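Local coordinates for protein exopolyphosphatase (Cytophaga hutchinsonii, PDB 3MDQ) that probably hydrolyses inorganic polyphosphate from its chain end, releasing orthophosphate, as an exopolyphosphatase of the Ppx/GppA family with an actin-like ATPase fold, at residues L40-I45 with M55-D60; Q164-R169 with V273-C278; F214-E219 with A263-L268; L239-F244 with H282-V287. One frame throughout, in Å; residues are numbered along the deposited sequence.

Interaction 1. Residues L40-I45 with M55-D60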
# COMPACT_ATOMS: atom_id res chain seq x y z
N LEU A 40 3.99 -5.59 11.60
CA LEU A 40 3.57 -6.98 11.66
C LEU A 40 4.63 -7.89 11.05
O LEU A 40 4.75 -9.07 11.38
CB LEU A 40 2.20 -7.12 10.96
CG LEU A 40 1.29 -8.22 11.39
CD1 LEU A 40 1.05 -8.22 12.91
CD2 LEU A 40 0.01 -8.10 10.55
N GLY A 41 5.39 -7.36 10.09
CA GLY A 41 6.38 -8.19 9.38
C GLY A 41 7.73 -8.26 10.09
O GLY A 41 8.51 -9.20 9.89
N LYS A 42 7.98 -7.29 10.96
CA LYS A 42 9.27 -7.14 11.62
C LYS A 42 9.65 -8.39 12.39
O LYS A 42 8.87 -8.89 13.20
CB LYS A 42 9.26 -5.90 12.52
CG LYS A 42 10.58 -5.68 13.27
CD LYS A 42 10.48 -4.50 14.27
CE LYS A 42 10.57 -3.17 13.60
NZ LYS A 42 10.28 -2.07 14.57
N GLY A 43 10.84 -8.89 12.15
CA GLY A 43 11.36 -10.04 12.89
C GLY A 43 10.81 -11.40 12.44
O GLY A 43 11.24 -12.44 12.97
N GLY A 44 9.87 -11.42 11.48
CA GLY A 44 9.28 -12.69 11.07
C GLY A 44 8.88 -12.97 9.64
O GLY A 44 8.87 -14.13 9.22
N ILE A 45 8.57 -11.94 8.86
CA ILE A 45 7.92 -12.16 7.60
C ILE A 45 8.69 -13.05 6.66
O ILE A 45 8.06 -13.91 6.04
CB ILE A 45 7.45 -10.85 6.96
CG1 ILE A 45 6.41 -11.15 5.86
CG2 ILE A 45 8.64 -9.94 6.55
CD1 ILE A 45 5.67 -9.90 5.34
N MSE A 55 2.53 -9.44 17.26
CA MSE A 55 1.12 -9.73 17.60
C MSE A 55 0.64 -8.80 18.69
O MSE A 55 -0.50 -8.32 18.64
CB MSE A 55 0.90 -11.20 17.97
CG MSE A 55 1.10 -12.10 16.80
SE MSE A 55 0.44 -13.92 17.01
CE MSE A 55 2.00 -14.63 17.98
N ASP A 56 1.48 -8.55 19.69
CA ASP A 56 1.12 -7.63 20.77
C ASP A 56 0.91 -6.19 20.28
O ASP A 56 -0.03 -5.51 20.70
CB ASP A 56 2.16 -7.69 21.89
CG ASP A 56 2.04 -8.94 22.72
OD1 ASP A 56 1.01 -9.65 22.57
OD2 ASP A 56 2.97 -9.23 23.49
N ARG A 57 1.77 -5.73 19.37
CA ARG A 57 1.57 -4.41 18.76
C ARG A 57 0.25 -4.37 17.97
O ARG A 57 -0.49 -3.38 18.03
CB ARG A 57 2.74 -3.99 17.85
CG ARG A 57 4.03 -3.72 18.59
CD ARG A 57 5.12 -3.18 17.67
NE ARG A 57 5.57 -4.08 16.61
CZ ARG A 57 6.57 -4.95 16.71
NH1 ARG A 57 7.27 -5.10 17.83
NH2 ARG A 57 6.91 -5.67 15.64
N ALA A 58 -0.01 -5.42 17.21
CA ALA A 58 -1.25 -5.51 16.43
C ALA A 58 -2.50 -5.41 17.34
O ALA A 58 -3.44 -4.66 17.04
CB ALA A 58 -1.31 -6.82 15.55
N LEU A 59 -2.50 -6.16 18.43
CA LEU A 59 -3.61 -6.13 19.37
C LEU A 59 -3.75 -4.77 20.04
O LEU A 59 -4.86 -4.28 20.22
CB LEU A 59 -3.52 -7.22 20.44
CG LEU A 59 -4.18 -8.55 20.12
CD1 LEU A 59 -5.68 -8.38 20.15
CD2 LEU A 59 -3.76 -9.08 18.78
N ASP A 60 -2.64 -4.16 20.40
CA ASP A 60 -2.68 -2.81 20.98
C ASP A 60 -3.40 -1.87 20.02
O ASP A 60 -4.33 -1.16 20.38
CB ASP A 60 -1.26 -2.30 21.23
CG ASP A 60 -1.23 -0.89 21.81
OD1 ASP A 60 -1.89 -0.68 22.85
OD2 ASP A 60 -0.55 -0.02 21.24
O HOH W 1 8.64 -8.10 15.81
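Arg57, on helix 52-71, reaches across to the side of Lys42 in the loop that follows strand 27-37. Its CB sets out toward the loop, and CG stands anti to the carbonyl carbon (chi1 -67°). The chain then runs extended through CD before bending at chi3, which swings the guanidinium round to the loop. There NE donates to the carbonyl of Val38 and NH2 to that of Gly39, so the head is gripped by backbone just ahead of Leu40. Arg57 NH2 also lies against the aliphatic part of Lys42, 3.9 Å from Lys42 CB and 4.0 Å from Lys42 CD, with the two side chains crossing at about a right angle. At the edge of the guanidinium and in its plane sits water 1, which accepts from Arg57 NH2 at 3.0 Å and donates to Lys42 O at 2.7 Å.

In the actin-like fold of this family, the loop holding residues 40-45 runs from strand 27-37, at the edge of the five-stranded sheet, to helix 52-71, and Arg57 ties that helix to the start of the loop. The like charges do not meet: Lys42 NZ stays 5.0 Å from Arg57 NH2. Two residues earlier in the loop the chemistry is apolar. Leu40, its CG anti to the backbone N (chi1 -153°), brings CD1 to 3.8 Å from Ala58 CB, while its side chain also touches Ile50 and helix 83-87.

Interaction 2. Residues Q164-R169 with V273-C278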
# COMPACT_ATOMS: atom_id res chain seq x y z
N GLN A 164 9.55 -4.66 3.46
CA GLN A 164 10.08 -5.36 4.65
C GLN A 164 10.74 -6.67 4.24
O GLN A 164 11.80 -7.03 4.76
CB GLN A 164 8.97 -5.59 5.69
CG GLN A 164 9.44 -6.29 6.98
CD GLN A 164 10.26 -5.36 7.84
OE1 GLN A 164 9.71 -4.44 8.44
NE2 GLN A 164 11.58 -5.54 7.85
N ARG A 165 10.12 -7.39 3.31
CA ARG A 165 10.73 -8.63 2.81
C ARG A 165 12.04 -8.35 2.11
O ARG A 165 13.00 -9.07 2.33
CB ARG A 165 9.80 -9.36 1.84
CG ARG A 165 8.50 -9.83 2.44
CD ARG A 165 7.74 -10.65 1.35
NE ARG A 165 6.44 -11.09 1.80
CZ ARG A 165 6.19 -12.27 2.38
NH1 ARG A 165 7.18 -13.12 2.63
NH2 ARG A 165 4.95 -12.58 2.72
N LEU A 166 12.09 -7.32 1.28
CA LEU A 166 13.28 -7.01 0.50
C LEU A 166 14.45 -6.67 1.41
O LEU A 166 15.54 -7.23 1.22
CB LEU A 166 13.05 -5.87 -0.46
CG LEU A 166 12.02 -6.14 -1.58
CD1 LEU A 166 11.88 -4.91 -2.45
CD2 LEU A 166 12.34 -7.41 -2.39
N ILE A 167 14.25 -5.82 2.43
CA ILE A 167 15.36 -5.40 3.28
C ILE A 167 15.77 -6.51 4.26
O ILE A 167 16.88 -6.47 4.80
CB ILE A 167 15.11 -4.08 4.03
CG1 ILE A 167 13.98 -4.18 5.05
CG2 ILE A 167 14.86 -2.93 3.02
CD1 ILE A 167 13.72 -2.93 5.77
N ASP A 168 14.91 -7.48 4.51
CA ASP A 168 15.26 -8.60 5.39
C ASP A 168 15.93 -9.72 4.65
O ASP A 168 16.76 -10.42 5.24
CB ASP A 168 14.01 -9.14 6.10
CG ASP A 168 13.51 -8.23 7.19
OD1 ASP A 168 14.15 -7.20 7.49
OD2 ASP A 168 12.47 -8.58 7.77
N ARG A 169 15.57 -9.93 3.39
CA ARG A 169 16.12 -11.04 2.64
C ARG A 169 17.45 -10.70 2.01
O ARG A 169 18.27 -11.62 1.80
CB ARG A 169 15.13 -11.54 1.59
CG ARG A 169 14.96 -10.70 0.43
CD ARG A 169 13.58 -11.02 -0.27
NE ARG A 169 13.24 -12.45 -0.22
CZ ARG A 169 13.74 -13.37 -1.03
NH1 ARG A 169 14.61 -13.02 -1.98
NH2 ARG A 169 13.38 -14.65 -0.90
N VAL A 273 12.06 2.51 2.03
CA VAL A 273 11.73 3.42 0.92
C VAL A 273 12.74 3.41 -0.21
O VAL A 273 12.36 3.65 -1.35
CB VAL A 273 11.39 4.84 1.43
CG1 VAL A 273 12.64 5.58 1.87
CG2 VAL A 273 10.58 5.61 0.39
N VAL A 274 14.01 3.13 0.10
CA VAL A 274 15.02 3.10 -0.98
C VAL A 274 14.82 1.88 -1.92
O VAL A 274 14.81 2.01 -3.16
CB VAL A 274 16.43 3.16 -0.44
CG1 VAL A 274 17.42 3.26 -1.66
CG2 VAL A 274 16.61 4.38 0.52
N VAL A 275 14.58 0.69 -1.36
CA VAL A 275 14.26 -0.44 -2.22
C VAL A 275 12.95 -0.25 -2.96
O VAL A 275 12.80 -0.66 -4.11
CB VAL A 275 14.33 -1.81 -1.46
CG1 VAL A 275 15.78 -2.07 -0.99
CG2 VAL A 275 13.37 -1.88 -0.28
N ALA A 276 11.99 0.43 -2.32
CA ALA A 276 10.75 0.75 -2.98
C ALA A 276 10.97 1.65 -4.19
O ALA A 276 10.39 1.40 -5.26
CB ALA A 276 9.76 1.37 -1.95
N ILE A 277 11.78 2.71 -4.02
CA ILE A 277 12.05 3.61 -5.17
C ILE A 277 12.81 2.90 -6.28
O ILE A 277 12.61 3.20 -7.46
CB ILE A 277 12.69 5.00 -4.78
CG1 ILE A 277 11.85 6.15 -5.40
CG2 ILE A 277 14.05 5.15 -5.41
CD1 ILE A 277 11.92 7.44 -4.75
N CYS A 278 13.68 1.94 -5.95
CA CYS A 278 14.35 1.12 -6.96
C CYS A 278 13.32 0.31 -7.74
O CYS A 278 13.45 0.16 -8.93
CB CYS A 278 15.37 0.18 -6.32
SG CYS A 278 16.83 1.08 -5.76
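Val275 CG2 is the methyl on which this contact turns, since both partners on helix 163-169 close on it. Ile167 CG2 lies 3.8 Å from Val275 CG2, and Leu166 CB lies 4.0 Å from the same methyl. The rotamer of the valine accounts for this: with chi1 at -64°, CG1 is anti to the carbonyl carbon, and CG2 occupies the place between backbone N and carbonyl carbon, from which it projects to the other helix.

Leu166 takes a common helical conformation, CG beside the backbone N and the chain then extended (chi2 179°). It slides past Val275 in the opposite direction, so that CD1 also comes alongside, 4.0 Å from Val275 CG2 and 4.1 Å from Val275 CB. Ile167 is folded differently: its chi1 of 65° sends CG1 between N and the carbonyl carbon and turns the CG2 branch to the valine, the two side chains crossing at about a right angle. The backbones are nearest at Leu166 CA and Val275 CA, 7.2 Å apart.

Leu166 also touches Met184, Tyr187 and Phe188 of helix 178-191. The whole is a helix-helix contact made of branched aliphatic side chains, joining the short helix after strand 153-159 of the six-stranded sheet to the long helix 267-286, consistent with the second of the two actin-like domains of the Ppx/GppA family.

Interaction 3. Residues F214-E219 with A263-L268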
# COMPACT_ATOMS: atom_id res chain seq x y z
N PHE A 214 4.18 5.99 -2.14
CA PHE A 214 3.75 7.00 -3.10
C PHE A 214 3.19 8.26 -2.43
O PHE A 214 3.44 9.36 -2.90
CB PHE A 214 2.76 6.37 -4.08
CG PHE A 214 3.40 5.51 -5.14
CD1 PHE A 214 4.03 6.08 -6.23
CD2 PHE A 214 3.34 4.11 -5.07
CE1 PHE A 214 4.61 5.31 -7.20
CE2 PHE A 214 3.89 3.32 -6.05
CZ PHE A 214 4.53 3.90 -7.12
N ASP A 215 2.48 8.11 -1.32
CA ASP A 215 1.98 9.28 -0.58
C ASP A 215 3.15 10.11 -0.10
O ASP A 215 3.14 11.34 -0.22
CB ASP A 215 1.14 8.88 0.64
CG ASP A 215 -0.16 8.20 0.30
OD1 ASP A 215 -0.64 8.31 -0.83
OD2 ASP A 215 -0.75 7.55 1.23
N THR A 216 4.19 9.44 0.41
CA THR A 216 5.38 10.17 0.87
C THR A 216 6.11 10.89 -0.27
O THR A 216 6.56 12.04 -0.10
CB THR A 216 6.33 9.25 1.68
OG1 THR A 216 5.70 8.97 2.95
CG2 THR A 216 7.69 9.91 1.95
N LEU A 217 6.20 10.27 -1.45
CA LEU A 217 6.83 10.92 -2.58
C LEU A 217 6.06 12.19 -2.95
O LEU A 217 6.65 13.23 -3.21
CB LEU A 217 6.97 10.00 -3.80
CG LEU A 217 7.85 8.75 -3.57
CD1 LEU A 217 7.77 7.84 -4.80
CD2 LEU A 217 9.30 9.22 -3.25
N ALA A 218 4.73 12.08 -2.99
CA ALA A 218 3.92 13.24 -3.26
C ALA A 218 4.15 14.34 -2.23
O ALA A 218 4.34 15.51 -2.58
CB ALA A 218 2.44 12.86 -3.33
N GLU A 219 4.13 13.98 -0.95
CA GLU A 219 4.30 14.97 0.10
C GLU A 219 5.67 15.64 0.02
O GLU A 219 5.77 16.84 0.20
CB GLU A 219 4.06 14.36 1.49
CG GLU A 219 2.59 14.05 1.76
CD GLU A 219 2.34 13.32 3.09
OE1 GLU A 219 3.30 12.88 3.75
OE2 GLU A 219 1.16 13.17 3.47
N ALA A 263 9.69 14.82 6.73
CA ALA A 263 8.36 14.98 7.28
C ALA A 263 7.44 13.88 6.72
O ALA A 263 7.39 13.65 5.50
CB ALA A 263 7.80 16.40 6.96
N GLY A 264 6.74 13.20 7.62
CA GLY A 264 5.81 12.13 7.27
C GLY A 264 6.44 10.77 7.02
O GLY A 264 5.74 9.78 6.77
N MSE A 265 7.76 10.71 7.06
CA MSE A 265 8.40 9.45 6.80
C MSE A 265 8.51 8.67 8.11
O MSE A 265 9.46 8.83 8.88
CB MSE A 265 9.76 9.67 6.17
CG MSE A 265 10.45 8.37 5.79
SE MSE A 265 10.08 7.66 4.13
CE MSE A 265 11.02 8.96 3.03
N ILE A 266 7.55 7.80 8.34
CA ILE A 266 7.56 6.96 9.54
C ILE A 266 8.72 5.94 9.49
O ILE A 266 9.20 5.60 8.40
CB ILE A 266 6.18 6.26 9.75
CG1 ILE A 266 5.83 5.31 8.61
CG2 ILE A 266 5.05 7.33 9.93
CD1 ILE A 266 4.44 4.63 8.81
N GLU A 267 9.16 5.47 10.65
CA GLU A 267 10.34 4.59 10.74
C GLU A 267 10.33 3.39 9.79
O GLU A 267 11.30 3.13 9.07
CB GLU A 267 10.55 4.07 12.16
CG GLU A 267 11.99 3.50 12.38
CD GLU A 267 12.13 1.98 12.21
OE1 GLU A 267 11.10 1.28 12.16
OE2 GLU A 267 13.29 1.48 12.14
N LEU A 268 9.23 2.64 9.73
CA LEU A 268 9.23 1.44 8.90
C LEU A 268 9.30 1.79 7.41
O LEU A 268 9.93 1.08 6.62
CB LEU A 268 7.99 0.57 9.18
CG LEU A 268 8.03 -0.12 10.56
CD1 LEU A 268 6.64 -0.71 10.87
CD2 LEU A 268 9.11 -1.21 10.66
O HOH W 2 5.65 11.85 3.93
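Thr216 and Met265, a selenomethionine, make the closest direct approach, with Thr216 CG2 3.6 Å from Met265 CE and 3.9 Å from Met265 SE. The two side chains cross at about a right angle. Met265 comes round by bends at chi2 (87°) and chi3 (71°), which fold its methyl back to the helix although its CB does not point there. Thr216 divides its branches: CG2 is anti to the backbone N and meets the selenomethionine, whereas OG1 is anti to the carbonyl carbon and faces the polar side.

That polar side is organised by water 2. It accepts from Thr216 OG1 at 3.0 Å and donates both to Glu219 OE1 at 2.6 Å and to Ala263 O at 3.0 Å, so a single solvent molecule links two side chains one helical turn apart to the loop backbone. Gly264 passes beside the carboxylate, its CA 4.4 Å from Glu219 OE1, with a positive phi of 82°.

Further out, Thr216 OG1 also bonds to Arg269 on helix 267-286, which helps position the hydroxyl. Glu267, at the first turn of that helix, pairs with Arg256. A sulfate, probably from the crystallisation liquor, lies about 5 Å from the Thr216 side chain. Helix 212-225, which follows strand 206-210 of the six-stranded sheet, receives the loop between helices 256-260 and 267-286, while Phe214 on the same helix packs on strands 291-295 and 133-138.

Interaction 4. Residues L239-F244 with H282-V287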
# COMPACT_ATOMS: atom_id res chain seq x y z
N LEU A 239 2.92 13.49 -10.34
CA LEU A 239 4.36 13.64 -10.13
C LEU A 239 5.03 13.52 -11.49
O LEU A 239 4.94 12.49 -12.15
CB LEU A 239 4.87 12.52 -9.19
CG LEU A 239 6.29 12.48 -8.71
CD1 LEU A 239 6.58 13.70 -7.79
CD2 LEU A 239 6.49 11.16 -7.97
N SER A 240 5.73 14.56 -11.93
CA SER A 240 6.43 14.44 -13.20
C SER A 240 7.60 13.46 -13.11
O SER A 240 8.13 13.24 -12.02
CB SER A 240 6.92 15.79 -13.69
OG SER A 240 8.03 16.25 -12.91
N LEU A 241 8.06 12.98 -14.26
CA LEU A 241 9.28 12.12 -14.24
C LEU A 241 10.53 12.86 -13.75
O LEU A 241 11.29 12.28 -12.96
CB LEU A 241 9.54 11.43 -15.55
CG LEU A 241 8.41 10.48 -15.88
CD1 LEU A 241 8.75 9.72 -17.16
CD2 LEU A 241 8.00 9.49 -14.79
N PRO A 242 10.74 14.11 -14.16
CA PRO A 242 11.86 14.84 -13.53
C PRO A 242 11.77 14.95 -12.02
O PRO A 242 12.79 14.84 -11.31
CB PRO A 242 11.81 16.20 -14.20
CG PRO A 242 11.28 15.91 -15.53
CD PRO A 242 10.20 14.85 -15.32
N ASP A 243 10.56 15.18 -11.49
CA ASP A 243 10.39 15.22 -10.06
C ASP A 243 10.68 13.86 -9.41
O ASP A 243 11.34 13.80 -8.38
CB ASP A 243 9.03 15.81 -9.69
CG ASP A 243 9.01 17.38 -9.75
OD1 ASP A 243 10.08 18.05 -9.87
OD2 ASP A 243 7.98 17.97 -9.61
N PHE A 244 10.21 12.78 -10.03
CA PHE A 244 10.51 11.43 -9.55
C PHE A 244 12.01 11.20 -9.56
O PHE A 244 12.57 10.67 -8.58
CB PHE A 244 9.84 10.33 -10.40
CG PHE A 244 10.26 8.97 -9.96
CD1 PHE A 244 9.78 8.44 -8.77
CD2 PHE A 244 11.21 8.27 -10.68
CE1 PHE A 244 10.19 7.19 -8.35
CE2 PHE A 244 11.66 7.02 -10.23
CZ PHE A 244 11.14 6.52 -9.08
N HIS A 282 12.45 0.54 -11.70
CA HIS A 282 12.45 -0.66 -12.52
C HIS A 282 11.19 -0.74 -13.36
O HIS A 282 11.25 -1.00 -14.57
CB HIS A 282 12.55 -1.88 -11.62
CG HIS A 282 12.84 -3.15 -12.35
ND1 HIS A 282 14.11 -3.63 -12.49
CD2 HIS A 282 12.02 -4.02 -12.97
CE1 HIS A 282 14.07 -4.75 -13.21
NE2 HIS A 282 12.82 -5.00 -13.53
N VAL A 283 10.05 -0.50 -12.73
CA VAL A 283 8.75 -0.54 -13.43
C VAL A 283 8.61 0.58 -14.47
O VAL A 283 8.14 0.36 -15.59
CB VAL A 283 7.57 -0.54 -12.42
CG1 VAL A 283 6.20 -0.47 -13.17
CG2 VAL A 283 7.65 -1.79 -11.55
N LEU A 284 9.08 1.77 -14.13
CA LEU A 284 9.10 2.89 -15.08
C LEU A 284 9.82 2.60 -16.36
O LEU A 284 9.37 3.06 -17.44
CB LEU A 284 9.77 4.13 -14.47
CG LEU A 284 8.87 5.05 -13.72
CD1 LEU A 284 9.75 6.13 -13.09
CD2 LEU A 284 7.81 5.69 -14.69
N LYS A 285 10.90 1.83 -16.29
CA LYS A 285 11.64 1.46 -17.48
C LYS A 285 10.84 0.50 -18.36
O LYS A 285 11.08 0.45 -19.56
CB LYS A 285 13.00 0.86 -17.10
CG LYS A 285 13.94 1.90 -16.49
N LEU A 286 9.88 -0.22 -17.79
CA LEU A 286 8.97 -1.13 -18.54
C LEU A 286 7.76 -0.48 -19.18
O LEU A 286 7.21 -1.00 -20.16
CB LEU A 286 8.46 -2.27 -17.62
CG LEU A 286 9.49 -3.14 -16.92
CD1 LEU A 286 8.85 -4.15 -16.00
CD2 LEU A 286 10.42 -3.82 -17.95
N VAL A 287 7.36 0.69 -18.68
CA VAL A 287 6.20 1.45 -19.16
C VAL A 287 6.66 2.69 -19.88
O VAL A 287 7.70 3.23 -19.56
CB VAL A 287 5.32 1.87 -17.97
CG1 VAL A 287 4.01 2.61 -18.42
CG2 VAL A 287 5.03 0.65 -17.09
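Apolar contacts carry the whole meeting of Leu284 with Leu241 and Phe244. Leu284 CD1 meets the Phe244 ring obliquely, 3.5 Å from Phe244 CD2 and 3.6 Å from Phe244 CE2, the two side chains coming from opposite directions. The other methyl, Leu284 CD2, lies 3.8 Å from Leu241 CD2, and here the leucines slide past each other in opposite senses. Phe244 carries its ring to the partner helix by having CG anti to the backbone N (chi1 175°), and Ile277 and Ile280 of helix 267-286 pack on the same side chain.

The polar bonds serve the start of helix 241-253. Ser240 is its N-cap: Ser240 OG accepts from Asp243 N at 3.1 Å, with an N-H...O angle of 159°. Asp243 in turn bonds through its carboxylate to Arg246, His225 and Asn221.

The backbones stay well apart, 9.3 Å between Leu241 CA and Leu284 CA, so side chains alone bridge the two helices. With only methyl and ring carbons in the bridge, the contact has no directional bonds and would be expected to rest on shape and exclusion of water.

Helix 267-286 is common to interactions 2, 3 and 4: interaction 3 lies in the loop leading into it, with the segment's last two residues on its first turn, interaction 2 in its middle and interaction 4 toward its end. Interaction 2 is the buried one, while the others are partly buried. Interaction 2 rests on aliphatic carbons alone, interaction 4 adds the Phe244 ring, and they meet where Ile277 packs on Phe244. Interactions 1 and 3, each pairing a loop with a helix, combine close carbon packing with a bridging water. Interaction 1 lies across the chain's centre from interaction 4, yet its loop packs against interactions 2 and 3, Ile45 on Gln164 and Lys42 on Leu268.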